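Local coordinates for Galactose/lactose metabolism regulatory protein GAL80 (Saccharomyces cerevisiae, PDB 3BTS), which represses the galactose and lactose metabolic genes by binding the activator GAL4 and blocking its transcriptional activation when no inducing sugar is present, at the interface of chains A and B. Sequence-based numbering; all coordinates share one arbitrary frame. Chains: chain A/B, Galactose/lactose metabolism regulatory protein GAL80.

The interface of chains A and B. Residues chain A 190, 240, 264, 283; chain B 177-178, 300, 302.
B:Asn177, near the start of strand 176-184, is the centre of this patch and hides 80 Å² of its surface; its side chain enters among A:Tyr190, A:His264 and A:Lys283 of the other copy. Its CG stands anti to its own backbone N (chi1 -177°), which sends the amide out towards chain A.

Amide ND2 of B:Asn177 donates to the phenol OH of A:Tyr190 at 2.6 Å. The two side chains meet tip to tip; the oxygen lies nearly in the amide plane and the bond is fairly straight, 156° at the hydrogen, while the tyrosine ring is turned 68° from the amide.

The remaining contacts given here are mainly packing. The carbonyl oxygen of the amide, OD1, meets the A:His264 imidazole edge-on, in the ring plane, and CE1 of that ring lies 3.4 Å from B:Asn177 CG. Methyl CG2 of B:Thr302 reaches the phenol end of A:Tyr190, 3.7 Å from CZ, the two side chains crossing at about a right angle. Within chain A, CD1 of A:Ile240 rests over one ring face towards its rim, backing the tyrosine. The poorly ordered A:Lys283 runs past the amide towards B:His300, so any influence of its amine on that histidine's charge is uncertain.

An alanine in place of A:Tyr190 would remove the phenol that accepts from B:Asn177 and the ring that B:Thr302 touches, and would probably leave the amide less firmly oriented.

With its symmetry twin, this patch helps join two GAL80 copies in the deposited dimer; GAL80 can act as a monomer, so this two-fold interface may or may not be the one it uses when it self-associates, and the structure alone does not show which.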
ATOM      1  N   TYR A 190     -13.072 -11.102 -10.845  1.00 53.87           N
ATOM      2  CA  TYR A 190     -13.252 -11.639 -12.189  1.00 46.22           C
ATOM      3  C   TYR A 190     -14.606 -12.307 -12.373  1.00 59.94           C
ATOM      4  O   TYR A 190     -15.076 -12.463 -13.495  1.00 66.09           O
ATOM      5  CB  TYR A 190     -12.102 -12.593 -12.538  1.00 38.95           C
ATOM      6  CG  TYR A 190     -10.782 -11.869 -12.639  1.00 46.98           C
ATOM      7  CD1 TYR A 190      -9.823 -11.970 -11.638  1.00 57.11           C
ATOM      8  CD2 TYR A 190     -10.515 -11.038 -13.717  1.00 48.44           C
ATOM      9  CE1 TYR A 190      -8.621 -11.274 -11.721  1.00 48.80           C
ATOM     10  CE2 TYR A 190      -9.323 -10.346 -13.811  1.00 48.36           C
ATOM     11  CZ  TYR A 190      -8.381 -10.464 -12.815  1.00 51.41           C
ATOM     12  OH  TYR A 190      -7.202  -9.771 -12.938  1.00 52.65           O
ATOM     13  N   ILE A 240     -11.174  -4.639 -14.865  1.00 39.63           N
ATOM     14  CA  ILE A 240     -12.051  -5.756 -15.179  1.00 47.45           C
ATOM     15  C   ILE A 240     -13.438  -5.251 -15.597  1.00 49.54           C
ATOM     16  O   ILE A 240     -14.384  -5.317 -14.818  1.00 56.09           O
ATOM     17  CB  ILE A 240     -12.199  -6.692 -13.971  1.00 39.24           C
ATOM     18  CG1 ILE A 240     -10.832  -7.011 -13.368  1.00 27.84           C
ATOM     19  CG2 ILE A 240     -12.967  -7.959 -14.358  1.00 32.39           C
ATOM     20  CD1 ILE A 240     -10.894  -7.694 -12.000  1.00 28.97           C
ATOM     21  N   HIS A 264     -10.379  -2.211  -8.165  0.50 27.94           N
ATOM     22  CA  HIS A 264      -9.200  -1.921  -7.351  0.50 34.69           C
ATOM     23  C   HIS A 264      -9.202  -0.479  -6.852  0.50 32.68           C
ATOM     24  O   HIS A 264      -9.614   0.433  -7.566  0.50 45.01           O
ATOM     25  CB  HIS A 264      -7.911  -2.189  -8.136  0.50 32.38           C
ATOM     26  CG  HIS A 264      -7.769  -3.602  -8.611  0.50 32.45           C
ATOM     27  ND1 HIS A 264      -7.222  -4.598  -7.833  0.50 24.24           N
ATOM     28  CD2 HIS A 264      -8.093  -4.181  -9.791  0.50 18.23           C
ATOM     29  CE1 HIS A 264      -7.224  -5.733  -8.509  0.50 24.77           C
ATOM     30  NE2 HIS A 264      -7.745  -5.505  -9.702  0.50 26.93           N
ATOM     31  N   LYS A 283      -8.910  -4.683  -3.116  1.00 42.01           N
ATOM     32  CA  LYS A 283      -9.003  -5.537  -4.292  1.00 50.63           C
ATOM     33  C   LYS A 283     -10.435  -6.056  -4.391  1.00 40.58           C
ATOM     34  O   LYS A 283     -11.152  -6.064  -3.399  1.00 48.96           O
ATOM     35  CB  LYS A 283      -7.981  -6.675  -4.142  1.00 24.86           C
ATOM     36  CG  LYS A 283      -8.043  -7.810  -5.130  1.00 85.63           C
ATOM     37  CD  LYS A 283      -6.920  -8.804  -4.831  1.00 98.00           C
ATOM     38  CE  LYS A 283      -7.089 -10.109  -5.592  1.00128.81           C
ATOM     39  NZ  LYS A 283      -5.943 -11.027  -5.338  1.00145.19           N
TER
ATOM     40  N   ASN B 177      -2.500  -9.098 -11.418  1.00 39.99           N
ATOM     41  CA  ASN B 177      -3.667  -8.356 -10.991  1.00 38.73           C
ATOM     42  C   ASN B 177      -3.248  -7.132 -10.151  1.00 29.34           C
ATOM     43  O   ASN B 177      -3.779  -6.033 -10.315  1.00 35.42           O
ATOM     44  CB  ASN B 177      -4.592  -9.304 -10.197  1.00 31.95           C
ATOM     45  CG  ASN B 177      -5.893  -8.645  -9.752  1.00 79.89           C
ATOM     46  OD1 ASN B 177      -6.006  -8.156  -8.618  1.00 59.58           O
ATOM     47  ND2 ASN B 177      -6.885  -8.635 -10.638  1.00 75.37           N
ATOM     48  N   SER B 178      -2.295  -7.326  -9.251  1.00 33.45           N
ATOM     49  CA  SER B 178      -1.904  -6.258  -8.345  1.00 32.02           C
ATOM     50  C   SER B 178      -0.621  -6.597  -7.623  1.00 26.99           C
ATOM     51  O   SER B 178      -0.147  -7.728  -7.687  1.00 57.93           O
ATOM     52  CB  SER B 178      -3.018  -5.973  -7.339  1.00 23.71           C
ATOM     53  OG  SER B 178      -3.394  -7.142  -6.638  1.00 51.34           O
ATOM     54  N   HIS B 300       0.146 -10.495  -6.863  1.00 30.92           N
ATOM     55  CA  HIS B 300      -1.068 -11.288  -6.978  1.00 31.90           C
ATOM     56  C   HIS B 300      -1.437 -11.499  -8.440  1.00 45.00           C
ATOM     57  O   HIS B 300      -1.800 -10.553  -9.133  1.00 50.79           O
ATOM     58  CB  HIS B 300      -2.217 -10.606  -6.242  1.00 23.99           C
ATOM     59  CG  HIS B 300      -1.869 -10.164  -4.855  1.00 36.64           C
ATOM     60  ND1 HIS B 300      -1.780 -11.038  -3.798  1.00 50.94           N
ATOM     61  CD2 HIS B 300      -1.604  -8.935  -4.355  1.00 39.59           C
ATOM     62  CE1 HIS B 300      -1.464 -10.368  -2.702  1.00 57.11           C
ATOM     63  NE2 HIS B 300      -1.350  -9.093  -3.012  1.00 51.55           N
ATOM     64  N   THR B 302      -3.515 -13.988 -11.578  1.00 34.34           N
ATOM     65  CA  THR B 302      -4.811 -14.627 -11.765  1.00 33.98           C
ATOM     66  C   THR B 302      -4.805 -16.109 -11.417  1.00 39.34           C
ATOM     67  O   THR B 302      -5.832 -16.656 -11.036  1.00 52.70           O
ATOM     68  CB  THR B 302      -5.347 -14.429 -13.199  1.00 37.62           C
ATOM     69  OG1 THR B 302      -4.304 -14.684 -14.145  1.00 46.37           O
ATOM     70  CG2 THR B 302      -5.825 -13.011 -13.384  1.00 37.20           C
TER